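Local coordinates for ABC transporter substrate-binding protein (Bradyrhizobium japonicum, PDB 4I1D) that probably captures small solutes in the periplasm for uptake by an ABC transporter, and can hold D-malate in its pocket, at residues Thr48-Gly53 / Cys234-Ala239; Gln225-Ser230 / Ala299-Ala304. All blocks are in the same frame, centred on the assembly; numbering follows the deposited sequence.

Interaction 1 of 2, residues Thr48-Gly53 / Cys234-Ala239; sequences TQVGSG and CILKGA. With SO4 (sulfate ion), chain B.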
ATOM      1  N   THR A  48      -8.120   8.192  26.173  1.00 63.04           N
ATOM      2  CA  THR A  48      -9.397   7.678  25.714  1.00 63.87           C
ATOM      3  C   THR A  48     -10.388   7.671  26.869  1.00 55.85           C
ATOM      4  O   THR A  48     -11.532   8.106  26.725  1.00 53.00           O
ATOM      5  CB  THR A  48      -9.253   6.266  25.142  1.00 64.08           C
ATOM      6  OG1 THR A  48      -8.467   6.324  23.946  1.00 65.51           O
ATOM      7  CG2 THR A  48     -10.617   5.681  24.820  1.00 60.26           C
ATOM      8  N   GLN A  49      -9.927   7.195  28.019  1.00 53.69           N
ATOM      9  CA  GLN A  49     -10.770   7.086  29.206  1.00 57.66           C
ATOM     10  C   GLN A  49     -11.287   8.449  29.646  1.00 57.96           C
ATOM     11  O   GLN A  49     -12.492   8.642  29.825  1.00 57.31           O
ATOM     12  CB  GLN A  49     -10.004   6.426  30.357  1.00 48.82           C
ATOM     13  CG  GLN A  49      -9.730   4.940  30.165  1.00 49.29           C
ATOM     14  CD  GLN A  49      -9.399   4.249  31.476  1.00 50.24           C
ATOM     15  OE1 GLN A  49      -9.766   4.728  32.548  1.00 54.32           O
ATOM     16  NE2 GLN A  49      -8.708   3.116  31.398  1.00 49.75           N
ATOM     17  N   VAL A  50     -10.371   9.397  29.810  1.00 52.51           N
ATOM     18  CA  VAL A  50     -10.744  10.726  30.276  1.00 47.61           C
ATOM     19  C   VAL A  50     -11.591  11.444  29.228  1.00 49.34           C
ATOM     20  O   VAL A  50     -12.553  12.129  29.561  1.00 52.13           O
ATOM     21  CB  VAL A  50      -9.511  11.539  30.666  1.00 48.27           C
ATOM     22  CG1 VAL A  50      -9.875  13.004  30.901  1.00 50.48           C
ATOM     23  CG2 VAL A  50      -8.854  10.916  31.904  1.00 45.20           C
ATOM     24  N   GLY A  51     -11.253  11.255  27.960  1.00 52.40           N
ATOM     25  CA  GLY A  51     -12.005  11.870  26.881  1.00 51.87           C
ATOM     26  C   GLY A  51     -13.465  11.453  26.870  1.00 54.29           C
ATOM     27  O   GLY A  51     -14.323  12.179  26.365  1.00 52.87           O
ATOM     28  N   SER A  52     -13.750  10.280  27.437  1.00 58.14           N
ATOM     29  CA  SER A  52     -15.108   9.736  27.459  1.00 57.15           C
ATOM     30  C   SER A  52     -15.930  10.331  28.602  1.00 61.26           C
ATOM     31  O   SER A  52     -17.159  10.234  28.611  1.00 64.99           O
ATOM     32  CB  SER A  52     -15.076   8.212  27.604  1.00 56.32           C
ATOM     33  OG  SER A  52     -14.634   7.841  28.908  1.00 47.02           O
ATOM     34  N   GLY A  53     -15.250  10.944  29.566  1.00 63.04           N
ATOM     35  CA  GLY A  53     -15.913  11.460  30.751  1.00 65.51           C
ATOM     36  C   GLY A  53     -16.200  10.385  31.796  1.00 63.90           C
ATOM     37  O   GLY A  53     -16.519  10.701  32.943  1.00 65.76           O
ATOM     38  N   CYS A 234      -0.851   9.893  40.143  1.00 45.38           N
ATOM     39  CA  CYS A 234      -1.777  10.950  39.740  1.00 45.45           C
ATOM     40  C   CYS A 234      -3.159  10.330  39.616  1.00 51.87           C
ATOM     41  O   CYS A 234      -3.293   9.107  39.591  1.00 56.63           O
ATOM     42  CB  CYS A 234      -1.371  11.553  38.401  1.00 50.18           C
ATOM     43  SG  CYS A 234      -1.221  10.303  37.088  1.00 54.75           S
ATOM     44  N   ILE A 235      -4.180  11.176  39.529  1.00 48.15           N
ATOM     45  CA  ILE A 235      -5.563  10.737  39.564  1.00 47.20           C
ATOM     46  C   ILE A 235      -6.220  11.206  38.291  1.00 50.93           C
ATOM     47  O   ILE A 235      -6.054  12.363  37.906  1.00 58.35           O
ATOM     48  CB  ILE A 235      -6.299  11.366  40.760  1.00 48.38           C
ATOM     49  CG1 ILE A 235      -5.632  10.953  42.073  1.00 46.89           C
ATOM     50  CG2 ILE A 235      -7.782  11.007  40.745  1.00 47.99           C
ATOM     51  CD1 ILE A 235      -6.227  11.637  43.301  1.00 51.35           C
ATOM     52  N   LEU A 236      -6.960  10.323  37.627  1.00 50.27           N
ATOM     53  CA  LEU A 236      -7.584  10.694  36.359  1.00 48.47           C
ATOM     54  C   LEU A 236      -8.637  11.766  36.561  1.00 52.84           C
ATOM     55  O   LEU A 236      -9.382  11.744  37.542  1.00 51.72           O
ATOM     56  CB  LEU A 236      -8.181   9.484  35.632  1.00 43.31           C
ATOM     57  CG  LEU A 236      -7.182   8.663  34.808  1.00 50.84           C
ATOM     58  CD1 LEU A 236      -6.338   7.837  35.723  1.00 55.91           C
ATOM     59  CD2 LEU A 236      -7.884   7.767  33.805  1.00 55.96           C
ATOM     60  N   LYS A 237      -8.680  12.725  35.645  1.00 54.24           N
ATOM     61  CA  LYS A 237      -9.759  13.701  35.635  1.00 57.80           C
ATOM     62  C   LYS A 237     -11.077  12.946  35.425  1.00 56.27           C
ATOM     63  O   LYS A 237     -11.213  12.176  34.477  1.00 54.72           O
ATOM     64  CB  LYS A 237      -9.534  14.719  34.516  1.00 68.21           C
ATOM     65  CG  LYS A 237     -10.137  16.087  34.778  1.00 80.21           C
ATOM     66  CD  LYS A 237      -9.450  16.769  35.951  1.00 87.17           C
ATOM     67  CE  LYS A 237      -9.960  18.189  36.140  1.00 92.31           C
ATOM     68  NZ  LYS A 237      -9.654  19.051  34.960  1.00 91.97           N
ATOM     69  N   GLY A 238     -12.039  13.148  36.318  1.00 54.73           N
ATOM     70  CA  GLY A 238     -13.310  12.451  36.215  1.00 58.72           C
ATOM     71  C   GLY A 238     -13.295  11.047  36.807  1.00 62.01           C
ATOM     72  O   GLY A 238     -14.198  10.246  36.554  1.00 62.88           O
ATOM     73  N   ALA A 239     -12.270  10.744  37.598  1.00 55.80           N
ATOM     74  CA  ALA A 239     -12.171   9.444  38.257  1.00 54.15           C
ATOM     75  C   ALA A 239     -13.442   9.136  39.051  1.00 60.58           C
ATOM     76  O   ALA A 239     -13.927   9.980  39.807  1.00 65.97           O
ATOM     77  CB  ALA A 239     -10.942   9.395  39.160  1.00 52.83           C
TER
HETATM   78  S   SO4 B 406      -7.089   2.459  23.479  0.94135.00           S
HETATM   79  O1  SO4 B 406      -7.513   3.163  24.687  0.94130.91           O
HETATM   80  O2  SO4 B 406      -7.961   2.825  22.362  0.94132.94           O
HETATM   81  O3  SO4 B 406      -5.713   2.826  23.153  0.94133.62           O
HETATM   82  O4  SO4 B 406      -7.158   1.018  23.710  0.94137.07           O
HETATM   83  O   HOH W   1     -13.404  12.518  32.661  1.00 61.91           O
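Val50, on the last turn of helix 43-51, faces Lys237, and Gly53 faces Gly238, with CA atoms 6.2 and 6.1 Å apart respectively; no direct hydrogen bond joins the two segments. Gly53, the first residue to leave helical angles, has a phi of 80°, and Gly238 takes a phi of 83° as the third residue of the type II turn Leu236-Ala239. At such angles a CB would press on the preceding carbonyl, so glycine suits both corners. The turn closes through Ala239 N to Leu236 O, 3.1 Å. One water bridges the segments, donating to Val50 O at 3.2 Å and to Lys237 O at 2.9 Å.

Among the side chains, Val50 does most of the touching. CG1, anti to the backbone N (chi1 169°), meets Lys237 CB at 4.0 Å; CG2 lies against both Lys237 O and Leu236 CD2, the latter 3.8 Å away. Branched valine thus presents two methyls at once, and of leucine CD2 comes nearest, with CB and CG close behind. Lys237 gives only its aliphatic root, its amine leading away from the helix. Gln49 sets OE1 against Leu236 CD2, but that oxygen is held by Trp57 N. Val50 also packs on Pro309 of a neighbouring subunit.

Helix 43-51 belongs to the crossover between strands 33-38 and 59-63, and strand 219-235 runs antiparallel to 59-63, as in the first lobe of type II periplasmic binding proteins; here the helix end rests on the turn leaving that antiparallel strand.

Interaction 2 of 2, residues Gln225-Ser230 / Ala299-Ala304; sequences QGILQS and ALMSYA. With SO4 (sulfate ion), chain H.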
ATOM      1  N   GLN A 225      27.321   7.495  36.898  1.00 50.59           N
ATOM      2  CA  GLN A 225      26.756   8.030  35.658  1.00 47.49           C
ATOM      3  C   GLN A 225      25.419   7.395  35.303  1.00 52.92           C
ATOM      4  O   GLN A 225      24.979   7.458  34.151  1.00 57.38           O
ATOM      5  CB  GLN A 225      27.733   7.897  34.483  1.00 45.47           C
ATOM      6  CG  GLN A 225      29.015   8.713  34.649  1.00 54.01           C
ATOM      7  CD  GLN A 225      29.625   9.125  33.317  1.00 53.88           C
ATOM      8  OE1 GLN A 225      29.549   8.389  32.329  1.00 51.65           O
ATOM      9  NE2 GLN A 225      30.213  10.319  33.280  1.00 57.54           N
ATOM     10  N   GLY A 226      24.771   6.782  36.288  1.00 49.45           N
ATOM     11  CA  GLY A 226      23.431   6.263  36.078  1.00 41.40           C
ATOM     12  C   GLY A 226      22.484   7.421  35.843  1.00 46.65           C
ATOM     13  O   GLY A 226      22.781   8.555  36.220  1.00 45.15           O
ATOM     14  N   ILE A 227      21.356   7.150  35.198  1.00 45.20           N
ATOM     15  CA  ILE A 227      20.312   8.155  35.049  1.00 44.05           C
ATOM     16  C   ILE A 227      19.196   7.899  36.078  1.00 46.91           C
ATOM     17  O   ILE A 227      18.472   6.896  36.005  1.00 43.07           O
ATOM     18  CB  ILE A 227      19.736   8.181  33.622  1.00 47.08           C
ATOM     19  CG1 ILE A 227      20.831   8.484  32.598  1.00 44.75           C
ATOM     20  CG2 ILE A 227      18.632   9.216  33.528  1.00 50.76           C
ATOM     21  CD1 ILE A 227      21.678   7.290  32.254  1.00 55.15           C
ATOM     22  N   LEU A 228      19.082   8.806  37.044  1.00 47.27           N
ATOM     23  CA  LEU A 228      18.143   8.646  38.154  1.00 44.60           C
ATOM     24  C   LEU A 228      16.765   9.175  37.766  1.00 45.65           C
ATOM     25  O   LEU A 228      16.615  10.345  37.395  1.00 44.34           O
ATOM     26  CB  LEU A 228      18.655   9.367  39.399  1.00 44.02           C
ATOM     27  CG  LEU A 228      17.755   9.278  40.629  1.00 44.88           C
ATOM     28  CD1 LEU A 228      17.395   7.815  40.959  1.00 41.85           C
ATOM     29  CD2 LEU A 228      18.440   9.950  41.794  1.00 43.21           C
ATOM     30  N   GLN A 229      15.768   8.305  37.851  1.00 38.21           N
ATOM     31  CA  GLN A 229      14.429   8.623  37.379  1.00 43.53           C
ATOM     32  C   GLN A 229      13.388   8.257  38.426  1.00 49.24           C
ATOM     33  O   GLN A 229      13.726   7.684  39.461  1.00 45.30           O
ATOM     34  CB  GLN A 229      14.155   7.865  36.085  1.00 43.11           C
ATOM     35  CG  GLN A 229      15.134   8.217  34.970  1.00 43.98           C
ATOM     36  CD  GLN A 229      15.230   7.113  33.925  1.00 48.36           C
ATOM     37  OE1 GLN A 229      16.245   6.410  33.826  1.00 50.70           O
ATOM     38  NE2 GLN A 229      14.169   6.949  33.153  1.00 36.44           N
ATOM     39  N   SER A 230      12.124   8.575  38.151  1.00 42.24           N
ATOM     40  CA  SER A 230      11.055   8.275  39.098  1.00 48.61           C
ATOM     41  C   SER A 230       9.700   8.121  38.423  1.00 44.61           C
ATOM     42  O   SER A 230       9.448   8.699  37.361  1.00 45.37           O
ATOM     43  CB  SER A 230      10.949   9.402  40.129  1.00 51.70           C
ATOM     44  OG  SER A 230      10.418  10.572  39.524  1.00 50.17           O
ATOM     45  N   ALA A 299      23.029  11.225  36.979  1.00 46.32           N
ATOM     46  CA  ALA A 299      22.289  12.307  36.356  1.00 51.18           C
ATOM     47  C   ALA A 299      20.837  12.239  36.825  1.00 54.26           C
ATOM     48  O   ALA A 299      20.168  11.208  36.700  1.00 50.51           O
ATOM     49  CB  ALA A 299      22.365  12.199  34.852  1.00 53.86           C
ATOM     50  N   LEU A 300      20.354  13.337  37.384  1.00 41.90           N
ATOM     51  CA  LEU A 300      18.971  13.404  37.782  1.00 49.85           C
ATOM     52  C   LEU A 300      18.143  13.831  36.576  1.00 50.95           C
ATOM     53  O   LEU A 300      18.247  14.967  36.109  1.00 58.45           O
ATOM     54  CB  LEU A 300      18.815  14.404  38.928  1.00 54.02           C
ATOM     55  CG  LEU A 300      17.412  14.494  39.524  1.00 60.11           C
ATOM     56  CD1 LEU A 300      16.944  13.131  40.081  1.00 55.52           C
ATOM     57  CD2 LEU A 300      17.395  15.564  40.602  1.00 67.08           C
HETATM   58  N   MSE A 301      17.331  12.922  36.056  1.00 53.38           N
HETATM   59  CA  MSE A 301      16.516  13.246  34.887  1.00 54.88           C
HETATM   60  C   MSE A 301      15.640  14.477  35.117  1.00 51.89           C
HETATM   61  O   MSE A 301      14.955  14.580  36.137  1.00 53.62           O
HETATM   62  CB  MSE A 301      15.641  12.067  34.470  1.00 49.59           C
HETATM   63  CG  MSE A 301      14.658  12.436  33.353  1.00 56.46           C
HETATM   64 SE   MSE A 301      14.043  10.884  32.342  0.68 53.01          SE
HETATM   65  CE  MSE A 301      15.799  10.245  31.786  1.00 46.04           C
ATOM     66  N   SER A 302      15.677  15.408  34.167  1.00 44.35           N
ATOM     67  CA  SER A 302      14.798  16.580  34.179  1.00 46.35           C
ATOM     68  C   SER A 302      13.513  16.316  33.394  1.00 49.01           C
ATOM     69  O   SER A 302      13.496  16.370  32.157  1.00 54.33           O
ATOM     70  CB  SER A 302      15.522  17.805  33.587  1.00 54.07           C
ATOM     71  OG  SER A 302      14.660  18.928  33.504  1.00 50.86           O
ATOM     72  N   TYR A 303      12.441  16.021  34.119  1.00 39.96           N
ATOM     73  CA  TYR A 303      11.123  15.849  33.522  1.00 46.32           C
ATOM     74  C   TYR A 303      10.562  17.145  32.948  1.00 50.82           C
ATOM     75  O   TYR A 303       9.783  17.114  32.002  1.00 51.81           O
ATOM     76  CB  TYR A 303      10.161  15.196  34.528  1.00 46.59           C
ATOM     77  CG  TYR A 303      10.623  13.799  34.817  1.00 51.13           C
ATOM     78  CD1 TYR A 303      10.570  12.822  33.826  1.00 50.33           C
ATOM     79  CD2 TYR A 303      11.182  13.466  36.044  1.00 46.51           C
ATOM     80  CE1 TYR A 303      11.022  11.538  34.064  1.00 52.05           C
ATOM     81  CE2 TYR A 303      11.640  12.192  36.291  1.00 48.83           C
ATOM     82  CZ  TYR A 303      11.558  11.226  35.301  1.00 55.67           C
ATOM     83  OH  TYR A 303      12.013   9.942  35.545  1.00 60.67           O
ATOM     84  N   ALA A 304      10.973  18.278  33.506  1.00 48.32           N
ATOM     85  CA  ALA A 304      10.617  19.566  32.931  1.00 56.84           C
ATOM     86  C   ALA A 304      11.198  19.690  31.519  1.00 56.44           C
ATOM     87  O   ALA A 304      10.537  20.190  30.618  1.00 62.04           O
ATOM     88  CB  ALA A 304      11.102  20.715  33.816  1.00 59.50           C
TER
HETATM   89  S   SO4 H 404      12.410  18.414  36.815  0.95120.68           S
HETATM   90  O1  SO4 H 404      12.862  17.141  37.377  0.95116.87           O
HETATM   91  O2  SO4 H 404      11.071  18.705  37.327  0.95117.04           O
HETATM   92  O3  SO4 H 404      13.344  19.486  37.162  0.95115.75           O
HETATM   93  O4  SO4 H 404      12.363  18.315  35.359  0.95126.84           O
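Ala299 and Leu300 pair in parallel with Ile227 and Leu228, and the backbone bonds weave between the strands: Ala299 N donates to Gly226 O (2.8 Å), Leu228 N to Ala299 O (2.7 Å), and Met301 N to Leu228 O (3.0 Å). The N and O of Ile227 and Gln229 face the other way, where backbone bonds tie these residues to Ser107 and Tyr105 of strand 100-112. Strand 219-235 is thus flanked on both edges, and its long antiparallel pairing with 100-112 is consistent with the hinge strands of type II periplasmic binding proteins. Past the short strand, Tyr303 takes over: its OH accepts the Ser230 N-H that the strand no longer reaches, N to OH 2.9 Å at 164°, with Gln229 CB at the ring edge. The backbone of Ser230 also bonds with Thr64, whose OG1 satisfies Ser230 OG. Ser302 sits at the N-cap, where its short hydroxyl can accept the N-H of Trp305 in the first turn. Apolar contacts line both faces. The chain of Met301, a selenomethionine, bends at chi3 (-57°) to bring CE tightly against Ile227 CG2, 3.5 Å away, and on the other face Leu228 CD2 meets Leu300 CD1 at 3.9 Å.

Strand 219-235 joins the two contacts: its 225-230 portion carries interaction 2, and its end runs into the turn of interaction 1. The centres lie 28 Å apart, and the segments do not otherwise touch. Interaction 1 sits at the periphery, about 23 Å from the centre of the chain, and in the assembly it has other subunits beside it; interaction 2 is buried, about 9 Å from that centre. Neither holds a malate-binding residue, but interaction 2 is the nearer to the pocket: the side chain of Gln229 is about 12 Å from that of Arg208. Bound glycerol near Gln229 and acetate near Tyr303, each about 4 Å away, are probably crystallisation additives, though such molecules can mark pockets.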